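Local coordinates for protein poly-beta-hydroxybuterate polymerase (Cupriavidus necator, PDB 5T6O) that forms the catalytic domain of a class I polyhydroxybutyrate synthase, an acyltransferase that builds the polyester by non-template-dependent polymerisation, at residues L40-P45 against Y51-Q56; S60-V65 against H70-V75; N192-L197 against G307-V312; N210-N215 against D221-N226. The protein carries 1 engineered substitution. All coordinates share one frame; numbering follows the deposited sequence.

Contact 1. Residues L40-P45 against Y51-Q56; sequences LLMVPP and YILDLQ
Pro44, one residue past strand 40-43, and Leu53, in the short 3-10 segment 51-53, mark the closest approach of the two backbones, with Pro44 CA and Leu53 CA 7.6 Å apart. Within the turn that presents Leu53, Asp54 N makes a weak bond of 2.9 Å to Tyr51 O. The alternation of the strand carries on into Pro44: the CB atoms of Met42 and Pro44 face the 3-10 turn, whereas that of Val43 faces away. Strand 40-43 lies inside the mixed sheet of the alpha/beta hydrolase fold, between strands 72-77 and 113-118, and residues 51-56 belong to the loop that carries the chain from it to helix 61-67. In alpha/beta hydrolases the loop after the corresponding strand commonly contributes an oxyanion-hole amide; no such role is established for these residues. Across the contact the touching falls to one methyl. Leu53 CD1 lies 3.9 Å from Pro44 CB, at the root of the proline ring, and 4.3 Å from Met42 SD. Leu53 reaches both with its CG opposite the carbonyl carbon (chi1 -60°). The thioether meets Leu53 through sulfur, while Val62 and Val65 of helix 61-67 touch the same methionine. Ile52 sets off toward the strand, but its outer atoms lead elsewhere, and the residue packs on Phe118 of strand 113-118.

Contact 2. Residues S60-V65 against H70-V75; sequences SLVRHV and HTVFLV
Val65 and Val72 interlock through methyls, Val65 CG1 sitting 3.6 Å from Val72 CG2. That same methyl is a bump with a second neighbour: it fills the notch between Val72 CG2 and the root of His70, with Val65 CG1 3.8 Å from His70 CB. Val65 places it there by holding CG1 opposite its backbone N (chi1 174°), and its side chain meets that of Val72 at about a right angle. Val72 turns its two methyls to different helix residues: CG1 lies 4.3 Å from Val62 CG1, while CG2 serves Val65. One helical turn toward the N terminus, Val62 CG2 comes within 3.9 Å of Leu74 CD1, again with the side chains nearly perpendicular. Strand 40-43, helix 61-67 and strand 72-77 form a beta-alpha-beta crossover of the alpha/beta hydrolase fold. Within it the helix packs against the strand that follows, running almost antiparallel to it: the local axes are 9.7 Å apart at 159°. The return from helix to strand is marked by a weak bond of 3.4 Å from His70 N to Val65 O, and this carbonyl oxygen also lies at the edge of the imidazole, in its plane. At the other end Ser60 is the N-cap, its OG accepting from Arg63 N at 2.8 Å. Beyond these residues, helix 348-358 adds Trp351 against Val65 and Leu355 against His70.

Contact 3. Residues N192-L197 against G307-V312; sequences NTFSFL and GHIAGV
Phe194 and His308 form an offset edge-to-face pair in the alpha/beta hydrolase fold, joining the turn after strand 188-191 to the short, weakly bonded helix 308-312. His308 follows the sheet strand 299-304, and its ND1 is hydrogen-bonded to Asp280, consistent with the His-Asp pair of a catalytic triad in this fold. From CB, the Phe194 side chain leaves with CG opposite the carbonyl carbon (chi1 -80°), and its first ring atoms pass without close partners on the helix. Farther out, CE1 comes to 3.9 Å from Ile309 CG1, which lies beside the ring edge, near the ring plane. The terminal CZ has two neighbours: it too is 3.9 Å from Ile309 CG1, and it stands 4.2 Å from His308 CD2. The imidazole turns an edge toward the benzene face, the planes meeting at 81° with centroids 5.8 Å apart. Phe161 of a second subunit meets Phe194 with its ring nearly parallel, and Glu164 of that subunit accepts from Ile309 N and Ala310 N, placing the contact at a subunit interface. The turn bearing Phe194 is a type I beta turn, reinforced by an Asx motif in which Ser195 N donates to Asn192 OD1 at 2.9 Å. Thr193 OG1 is hydrogen-bonded to Asn48 ND2, while its methyl is left for the imidazole, Thr193 CG2 lying 3.5 Å from His308 NE2.

Contact 4. Residues N210-N215 against D221-N226; sequences NYLKGN and DLLFWN
A pair of consecutive helices, 202-215 and 220-227, joined by a short connection, meets here through Leu223, which reaches across to Leu212 and Lys213. The helices are nearest in this region at Lys213 and Leu223, whose CA atoms are 8.6 Å apart. Leu223 sends one methyl to each partner. Its CD1 lies 3.6 Å from Lys213 CG and 3.8 Å from Lys213 CE, while its CD2 is 4.0 Å from Leu212 CD1. The lysine contributes only its aliphatic part: beyond CG the chain is extended, and it slides past Leu223 in the opposite direction, carbon chain alongside methyl. Its charged end belongs elsewhere, with a cation-pi contact to Phe220 and a long, weak ion pair with Asp209. With CG opposite the carbonyl carbon (chi1 -65°), the branch of Leu223 is carried toward the first helix, and its two methyls part there. One buried pair thus continues into a flank formed by an exposed lysine. On the far side of the first helix, Asn215 folds back on Tyr211: its ND2 donates to Tyr211 O at 3.0 Å, in the carbonyl plane and on a lone pair, while its CB lies 3.7 Å above one face of the Tyr211 ring. Asn210 and Leu212 also touch a second subunit, through Ala180 and Phe161 of that chain. Along the chain both helices come between strands 140-146 and 272-277, where alpha/beta hydrolases typically carry their cap insertion.

Contacts 1 and 2 follow each other along the chain and share the sheet: strands 40-43 and 72-77 are neighbours in it, helix 61-67 connects them, and the contact centres are about 7 Å apart. Contact 3 brings together regions 110 residues apart, and both segments of contact 4 fall within the chain between its two halves. These two have centres about 12 Å apart, are bridged by a hydrogen bond from Phe194 N to Asn226 OD1, and both touch the second subunit. Contact 1 joins the groups: Ile52 packs on Ile309 and Trp225. Contacts 2 and 4, about 26 Å apart by centres, do not touch; together the four lead from the sheet to the inserted helices and the subunit interface.

Contact 1. Residues L40-P45 against Y51-Q56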
# COMPACT_ATOMS: atom_id res chain seq x y z
N LEU A 40 20.50 -0.48 -34.55
CA LEU A 40 20.11 -0.32 -33.16
C LEU A 40 21.27 -0.72 -32.25
O LEU A 40 21.77 -1.85 -32.35
CB LEU A 40 18.88 -1.17 -32.82
CG LEU A 40 18.47 -1.18 -31.34
CD1 LEU A 40 17.91 0.19 -30.95
CD2 LEU A 40 17.44 -2.28 -31.09
N LEU A 41 21.68 0.19 -31.37
CA LEU A 41 22.70 -0.10 -30.36
C LEU A 41 22.02 -0.38 -29.03
O LEU A 41 21.33 0.50 -28.48
CB LEU A 41 23.70 1.05 -30.23
CG LEU A 41 24.62 0.96 -29.00
CD1 LEU A 41 25.62 -0.19 -29.14
CD2 LEU A 41 25.36 2.30 -28.77
N MET A 42 22.20 -1.59 -28.51
CA MET A 42 21.64 -1.97 -27.22
C MET A 42 22.66 -1.76 -26.12
O MET A 42 23.80 -2.24 -26.22
CB MET A 42 21.19 -3.43 -27.24
CG MET A 42 20.09 -3.73 -28.23
SD MET A 42 19.47 -5.38 -27.86
CE MET A 42 18.20 -5.53 -29.11
N VAL A 43 22.24 -1.07 -25.05
CA VAL A 43 23.06 -0.88 -23.86
C VAL A 43 22.40 -1.63 -22.71
O VAL A 43 21.44 -1.14 -22.10
CB VAL A 43 23.25 0.61 -23.51
CG1 VAL A 43 24.13 0.77 -22.25
CG2 VAL A 43 23.86 1.36 -24.71
N PRO A 44 22.88 -2.83 -22.41
CA PRO A 44 22.29 -3.63 -21.34
C PRO A 44 22.80 -3.17 -19.98
O PRO A 44 23.73 -2.36 -19.90
CB PRO A 44 22.78 -5.06 -21.65
CG PRO A 44 23.53 -4.94 -22.99
CD PRO A 44 23.97 -3.54 -23.09
N PRO A 45 22.21 -3.66 -18.89
CA PRO A 45 22.75 -3.35 -17.56
C PRO A 45 24.15 -3.92 -17.39
O PRO A 45 24.53 -4.91 -18.02
CB PRO A 45 21.77 -4.04 -16.61
CG PRO A 45 21.16 -5.17 -17.46
CD PRO A 45 21.03 -4.54 -18.82
N TYR A 51 23.20 -10.88 -21.44
CA TYR A 51 22.51 -11.91 -22.21
C TYR A 51 21.11 -12.21 -21.70
O TYR A 51 20.44 -13.08 -22.27
CB TYR A 51 23.36 -13.18 -22.26
CG TYR A 51 23.65 -13.84 -20.93
CD1 TYR A 51 22.75 -14.75 -20.37
CD2 TYR A 51 24.86 -13.63 -20.27
CE1 TYR A 51 23.01 -15.37 -19.17
CE2 TYR A 51 25.14 -14.27 -19.06
CZ TYR A 51 24.21 -15.13 -18.52
OH TYR A 51 24.46 -15.76 -17.33
N ILE A 52 20.64 -11.51 -20.67
CA ILE A 52 19.19 -11.49 -20.44
C ILE A 52 18.47 -11.04 -21.71
O ILE A 52 17.33 -11.45 -21.96
CB ILE A 52 18.83 -10.59 -19.23
CG1 ILE A 52 17.35 -10.76 -18.84
CG2 ILE A 52 19.13 -9.11 -19.53
CD1 ILE A 52 16.95 -12.18 -18.56
N LEU A 53 19.14 -10.25 -22.55
CA LEU A 53 18.58 -9.78 -23.81
C LEU A 53 18.81 -10.74 -24.97
O LEU A 53 18.29 -10.51 -26.06
CB LEU A 53 19.16 -8.42 -24.18
CG LEU A 53 18.91 -7.31 -23.16
CD1 LEU A 53 19.52 -6.02 -23.62
CD2 LEU A 53 17.41 -7.16 -22.94
N ASP A 54 19.60 -11.80 -24.77
CA ASP A 54 19.84 -12.82 -25.80
C ASP A 54 19.89 -14.17 -25.10
O ASP A 54 20.87 -14.91 -25.18
CB ASP A 54 21.14 -12.54 -26.57
CG ASP A 54 21.41 -13.58 -27.67
OD1 ASP A 54 20.43 -14.11 -28.23
OD2 ASP A 54 22.59 -13.86 -27.96
N LEU A 55 18.83 -14.50 -24.36
CA LEU A 55 18.91 -15.59 -23.39
C LEU A 55 18.96 -16.94 -24.10
O LEU A 55 20.05 -17.45 -24.37
CB LEU A 55 17.72 -15.49 -22.41
CG LEU A 55 17.81 -16.38 -21.16
CD1 LEU A 55 19.15 -16.21 -20.43
CD2 LEU A 55 16.64 -16.08 -20.22
N GLN A 56 17.83 -17.52 -24.42
CA GLN A 56 17.85 -18.67 -25.31
C GLN A 56 17.25 -18.26 -26.65
O GLN A 56 16.63 -17.19 -26.76
CB GLN A 56 17.08 -19.84 -24.70
CG GLN A 56 17.67 -20.29 -23.36
CD GLN A 56 16.98 -21.50 -22.79
OE1 GLN A 56 16.38 -21.44 -21.72
NE2 GLN A 56 17.05 -22.62 -23.51

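Contact 2. Residues S60-V65 against H70-V75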
# COMPACT_ATOMS: atom_id res chain seq x y z
N SER A 60 15.11 -14.77 -27.19
CA SER A 60 16.11 -13.73 -27.40
C SER A 60 15.48 -12.47 -28.00
O SER A 60 14.91 -12.52 -29.10
CB SER A 60 17.22 -14.26 -28.32
OG SER A 60 18.01 -13.20 -28.83
N LEU A 61 15.65 -11.34 -27.32
CA LEU A 61 15.25 -10.07 -27.91
C LEU A 61 16.18 -9.70 -29.05
O LEU A 61 15.74 -9.17 -30.08
CB LEU A 61 15.21 -8.97 -26.85
CG LEU A 61 14.74 -7.61 -27.36
CD1 LEU A 61 13.24 -7.64 -27.65
CD2 LEU A 61 15.11 -6.51 -26.37
N VAL A 62 17.49 -9.96 -28.89
CA VAL A 62 18.42 -9.66 -29.98
C VAL A 62 18.01 -10.38 -31.25
O VAL A 62 17.86 -9.77 -32.31
CB VAL A 62 19.86 -10.03 -29.58
CG1 VAL A 62 20.75 -9.97 -30.79
CG2 VAL A 62 20.38 -9.07 -28.49
N ARG A 63 17.82 -11.71 -31.17
CA ARG A 63 17.48 -12.45 -32.38
C ARG A 63 16.18 -11.95 -32.98
O ARG A 63 16.06 -11.84 -34.21
CB ARG A 63 17.39 -13.95 -32.08
CG ARG A 63 17.27 -14.81 -33.35
CD ARG A 63 16.91 -16.25 -33.02
NE ARG A 63 15.63 -16.34 -32.31
CZ ARG A 63 14.45 -16.45 -32.92
NH1 ARG A 63 14.39 -16.50 -34.25
NH2 ARG A 63 13.33 -16.51 -32.20
N HIS A 64 15.20 -11.62 -32.14
CA HIS A 64 13.94 -11.13 -32.68
C HIS A 64 14.13 -9.84 -33.47
O HIS A 64 13.54 -9.67 -34.54
CB HIS A 64 12.94 -10.93 -31.54
CG HIS A 64 11.59 -10.51 -32.01
ND1 HIS A 64 10.66 -11.40 -32.49
CD2 HIS A 64 11.03 -9.28 -32.11
CE1 HIS A 64 9.57 -10.74 -32.86
NE2 HIS A 64 9.77 -9.45 -32.63
N VAL A 65 14.94 -8.91 -32.95
CA VAL A 65 15.13 -7.63 -33.63
C VAL A 65 15.91 -7.82 -34.93
O VAL A 65 15.59 -7.21 -35.96
CB VAL A 65 15.81 -6.61 -32.70
CG1 VAL A 65 16.14 -5.33 -33.44
CG2 VAL A 65 14.91 -6.32 -31.49
N HIS A 70 16.76 -5.27 -38.50
CA HIS A 70 17.65 -4.24 -38.00
C HIS A 70 19.04 -4.80 -37.78
O HIS A 70 19.20 -5.94 -37.33
CB HIS A 70 17.14 -3.64 -36.68
CG HIS A 70 15.77 -3.04 -36.78
ND1 HIS A 70 15.56 -1.68 -36.88
CD2 HIS A 70 14.55 -3.62 -36.83
CE1 HIS A 70 14.26 -1.44 -36.95
NE2 HIS A 70 13.63 -2.60 -36.93
N THR A 71 20.05 -4.00 -38.13
CA THR A 71 21.41 -4.26 -37.68
C THR A 71 21.50 -3.96 -36.20
O THR A 71 21.14 -2.85 -35.76
CB THR A 71 22.38 -3.37 -38.46
OG1 THR A 71 22.20 -3.58 -39.87
CG2 THR A 71 23.85 -3.67 -38.06
N VAL A 72 21.94 -4.93 -35.40
CA VAL A 72 22.00 -4.78 -33.95
C VAL A 72 23.46 -4.78 -33.50
O VAL A 72 24.21 -5.70 -33.84
CB VAL A 72 21.21 -5.89 -33.24
CG1 VAL A 72 21.38 -5.79 -31.72
CG2 VAL A 72 19.71 -5.81 -33.60
N PHE A 73 23.83 -3.76 -32.74
CA PHE A 73 25.08 -3.71 -31.99
C PHE A 73 24.75 -3.79 -30.51
O PHE A 73 23.64 -3.41 -30.09
CB PHE A 73 25.85 -2.41 -32.25
CG PHE A 73 26.33 -2.25 -33.67
CD1 PHE A 73 27.60 -2.68 -34.04
CD2 PHE A 73 25.55 -1.58 -34.60
CE1 PHE A 73 28.07 -2.48 -35.33
CE2 PHE A 73 26.01 -1.39 -35.91
CZ PHE A 73 27.27 -1.84 -36.27
N LEU A 74 25.68 -4.29 -29.70
CA LEU A 74 25.37 -4.47 -28.29
C LEU A 74 26.63 -4.30 -27.44
O LEU A 74 27.71 -4.77 -27.80
CB LEU A 74 24.73 -5.85 -28.03
CG LEU A 74 24.39 -6.25 -26.59
CD1 LEU A 74 23.14 -7.13 -26.57
CD2 LEU A 74 25.58 -7.01 -25.94
N VAL A 75 26.45 -3.64 -26.31
CA VAL A 75 27.52 -3.44 -25.34
C VAL A 75 27.59 -4.64 -24.40
O VAL A 75 26.68 -4.87 -23.61
CB VAL A 75 27.28 -2.15 -24.55
CG1 VAL A 75 28.29 -2.01 -23.42
CG2 VAL A 75 27.32 -0.95 -25.48

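Contact 3. Residues N192-L197 against G307-V312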
# COMPACT_ATOMS: atom_id res chain seq x y z
N ASN A 192 23.87 -8.27 -8.28
CA ASN A 192 22.93 -8.96 -9.15
C ASN A 192 21.64 -8.16 -9.17
O ASN A 192 21.48 -7.17 -8.45
CB ASN A 192 22.72 -10.40 -8.70
CG ASN A 192 22.22 -10.49 -7.28
OD1 ASN A 192 21.39 -9.71 -6.86
ND2 ASN A 192 22.75 -11.44 -6.53
N THR A 193 20.71 -8.59 -10.02
CA THR A 193 19.53 -7.78 -10.29
C THR A 193 18.47 -7.96 -9.22
O THR A 193 17.98 -6.98 -8.65
CB THR A 193 18.95 -8.15 -11.66
OG1 THR A 193 19.92 -7.86 -12.68
CG2 THR A 193 17.69 -7.35 -11.94
N PHE A 194 18.10 -9.21 -8.93
CA PHE A 194 16.97 -9.42 -8.03
C PHE A 194 17.32 -9.12 -6.58
O PHE A 194 16.41 -8.83 -5.80
CB PHE A 194 16.43 -10.83 -8.20
CG PHE A 194 15.53 -10.95 -9.40
CD1 PHE A 194 16.06 -11.09 -10.67
CD2 PHE A 194 14.15 -10.82 -9.26
CE1 PHE A 194 15.23 -11.16 -11.77
CE2 PHE A 194 13.31 -10.90 -10.37
CZ PHE A 194 13.86 -11.06 -11.62
N SER A 195 18.60 -9.12 -6.22
CA SER A 195 19.00 -8.72 -4.87
C SER A 195 19.87 -7.46 -4.87
O SER A 195 20.67 -7.26 -3.94
CB SER A 195 19.71 -9.87 -4.16
OG SER A 195 18.85 -11.00 -4.05
N PHE A 196 19.73 -6.59 -5.87
CA PHE A 196 20.53 -5.36 -5.86
C PHE A 196 20.26 -4.50 -4.64
O PHE A 196 21.16 -3.81 -4.15
CB PHE A 196 20.32 -4.52 -7.13
CG PHE A 196 21.24 -3.33 -7.18
CD1 PHE A 196 22.61 -3.52 -7.29
CD2 PHE A 196 20.76 -2.04 -7.00
CE1 PHE A 196 23.48 -2.44 -7.30
CE2 PHE A 196 21.62 -0.96 -7.00
CZ PHE A 196 22.99 -1.16 -7.16
N LEU A 197 19.03 -4.50 -4.13
CA LEU A 197 18.76 -3.79 -2.88
C LEU A 197 18.57 -4.76 -1.71
O LEU A 197 17.81 -4.49 -0.79
CB LEU A 197 17.54 -2.88 -3.03
CG LEU A 197 17.69 -1.84 -4.15
CD1 LEU A 197 16.40 -1.05 -4.35
CD2 LEU A 197 18.88 -0.92 -3.90
N GLY A 307 6.02 -9.60 -14.36
CA GLY A 307 7.11 -9.13 -13.52
C GLY A 307 8.28 -8.53 -14.28
O GLY A 307 8.22 -8.27 -15.49
N HIS A 308 9.38 -8.33 -13.54
CA HIS A 308 10.55 -7.62 -14.06
C HIS A 308 11.08 -8.26 -15.34
O HIS A 308 11.25 -7.58 -16.37
CB HIS A 308 11.64 -7.60 -12.97
CG HIS A 308 12.89 -6.87 -13.35
ND1 HIS A 308 12.90 -5.54 -13.70
CD2 HIS A 308 14.18 -7.29 -13.43
CE1 HIS A 308 14.15 -5.17 -13.98
NE2 HIS A 308 14.94 -6.22 -13.81
N ILE A 309 11.37 -9.56 -15.31
CA ILE A 309 11.89 -10.22 -16.50
C ILE A 309 10.77 -10.85 -17.33
O ILE A 309 10.77 -10.74 -18.55
CB ILE A 309 12.95 -11.28 -16.13
CG1 ILE A 309 14.15 -10.63 -15.44
CG2 ILE A 309 13.39 -12.05 -17.39
CD1 ILE A 309 14.84 -9.57 -16.29
N ALA A 310 9.81 -11.51 -16.68
CA ALA A 310 8.72 -12.13 -17.43
C ALA A 310 8.02 -11.11 -18.33
O ALA A 310 7.60 -11.44 -19.44
CB ALA A 310 7.72 -12.78 -16.47
N GLY A 311 7.89 -9.87 -17.87
CA GLY A 311 7.17 -8.88 -18.66
C GLY A 311 7.97 -8.40 -19.87
O GLY A 311 7.41 -8.22 -20.95
N VAL A 312 9.27 -8.18 -19.69
CA VAL A 312 10.09 -7.69 -20.79
C VAL A 312 10.37 -8.80 -21.78
O VAL A 312 10.27 -8.61 -23.00
CB VAL A 312 11.39 -7.04 -20.28
CG1 VAL A 312 11.07 -5.85 -19.45
CG2 VAL A 312 12.23 -8.01 -19.46

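Contact 4. Residues N210-N215 against D221-N226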
# COMPACT_ATOMS: atom_id res chain seq x y z
N ASN A 210 18.04 -21.92 -3.38
CA ASN A 210 17.47 -23.23 -3.07
C ASN A 210 15.97 -23.13 -2.82
O ASN A 210 15.21 -24.03 -3.21
CB ASN A 210 18.21 -23.81 -1.87
CG ASN A 210 18.00 -25.28 -1.72
OD1 ASN A 210 17.20 -25.71 -0.90
ND2 ASN A 210 18.71 -26.07 -2.51
N TYR A 211 15.53 -22.06 -2.16
CA TYR A 211 14.10 -21.90 -1.90
C TYR A 211 13.32 -21.71 -3.20
O TYR A 211 12.28 -22.35 -3.41
CB TYR A 211 13.85 -20.72 -0.97
CG TYR A 211 12.37 -20.43 -0.84
CD1 TYR A 211 11.57 -21.20 0.00
CD2 TYR A 211 11.77 -19.44 -1.59
CE1 TYR A 211 10.21 -20.97 0.11
CE2 TYR A 211 10.39 -19.20 -1.50
CZ TYR A 211 9.63 -19.97 -0.65
OH TYR A 211 8.28 -19.75 -0.53
N LEU A 212 13.79 -20.82 -4.07
CA LEU A 212 13.05 -20.52 -5.29
C LEU A 212 12.96 -21.75 -6.19
O LEU A 212 11.91 -22.00 -6.80
CB LEU A 212 13.72 -19.37 -6.04
CG LEU A 212 13.68 -18.03 -5.31
CD1 LEU A 212 14.46 -17.00 -6.10
CD2 LEU A 212 12.22 -17.61 -5.10
N LYS A 213 14.04 -22.51 -6.28
CA LYS A 213 14.06 -23.67 -7.17
C LYS A 213 13.10 -24.75 -6.71
O LYS A 213 12.54 -25.47 -7.54
CB LYS A 213 15.47 -24.22 -7.29
CG LYS A 213 16.38 -23.27 -8.04
CD LYS A 213 17.70 -23.90 -8.44
CE LYS A 213 18.49 -22.92 -9.28
NZ LYS A 213 19.63 -23.56 -9.99
N GLY A 214 12.87 -24.87 -5.41
CA GLY A 214 12.04 -25.95 -4.92
C GLY A 214 10.61 -25.58 -4.59
O GLY A 214 9.77 -26.46 -4.36
N ASN A 215 10.30 -24.28 -4.55
CA ASN A 215 9.01 -23.87 -4.04
C ASN A 215 8.30 -22.82 -4.88
O ASN A 215 7.23 -22.36 -4.47
CB ASN A 215 9.17 -23.36 -2.60
CG ASN A 215 9.77 -24.40 -1.69
OD1 ASN A 215 9.06 -25.25 -1.15
ND2 ASN A 215 11.10 -24.37 -1.55
N ASP A 221 16.57 -20.54 -16.17
CA ASP A 221 17.51 -19.71 -16.93
C ASP A 221 17.56 -18.30 -16.37
O ASP A 221 18.62 -17.66 -16.39
CB ASP A 221 17.18 -19.72 -18.43
CG ASP A 221 15.75 -19.31 -18.77
OD1 ASP A 221 14.98 -18.92 -17.87
OD2 ASP A 221 15.40 -19.36 -19.97
N LEU A 222 16.44 -17.79 -15.84
CA LEU A 222 16.49 -16.53 -15.10
C LEU A 222 17.42 -16.64 -13.91
O LEU A 222 18.25 -15.76 -13.67
CB LEU A 222 15.08 -16.12 -14.66
CG LEU A 222 14.89 -14.77 -13.95
CD1 LEU A 222 13.43 -14.36 -14.08
CD2 LEU A 222 15.25 -14.85 -12.48
N LEU A 223 17.29 -17.72 -13.13
CA LEU A 223 18.14 -17.86 -11.94
C LEU A 223 19.61 -18.00 -12.33
O LEU A 223 20.49 -17.48 -11.64
CB LEU A 223 17.67 -19.06 -11.12
CG LEU A 223 16.26 -18.91 -10.51
CD1 LEU A 223 15.84 -20.18 -9.78
CD2 LEU A 223 16.24 -17.73 -9.58
N PHE A 224 19.89 -18.69 -13.43
CA PHE A 224 21.27 -18.78 -13.90
C PHE A 224 21.83 -17.41 -14.24
O PHE A 224 22.93 -17.05 -13.80
CB PHE A 224 21.35 -19.70 -15.12
CG PHE A 224 22.67 -19.65 -15.83
CD1 PHE A 224 23.78 -20.32 -15.32
CD2 PHE A 224 22.81 -18.93 -17.01
CE1 PHE A 224 24.99 -20.26 -15.97
CE2 PHE A 224 24.03 -18.87 -17.67
CZ PHE A 224 25.12 -19.56 -17.15
N TRP A 225 21.08 -16.62 -15.02
CA TRP A 225 21.50 -15.26 -15.35
C TRP A 225 21.69 -14.42 -14.09
O TRP A 225 22.71 -13.76 -13.92
CB TRP A 225 20.48 -14.60 -16.27
CG TRP A 225 20.68 -13.13 -16.41
CD1 TRP A 225 21.68 -12.49 -17.11
CD2 TRP A 225 19.88 -12.09 -15.83
NE1 TRP A 225 21.55 -11.13 -16.98
CE2 TRP A 225 20.44 -10.86 -16.21
CE3 TRP A 225 18.72 -12.08 -15.02
CZ2 TRP A 225 19.89 -9.63 -15.85
CZ3 TRP A 225 18.18 -10.86 -14.64
CH2 TRP A 225 18.76 -9.65 -15.06
N ASN A 226 20.70 -14.45 -13.19
CA ASN A 226 20.84 -13.65 -11.98
C ASN A 226 22.02 -14.11 -11.14
O ASN A 226 22.67 -13.29 -10.48
CB ASN A 226 19.55 -13.72 -11.16
CG ASN A 226 19.59 -12.84 -9.94
OD1 ASN A 226 19.45 -11.62 -10.05
ND2 ASN A 226 19.77 -13.45 -8.77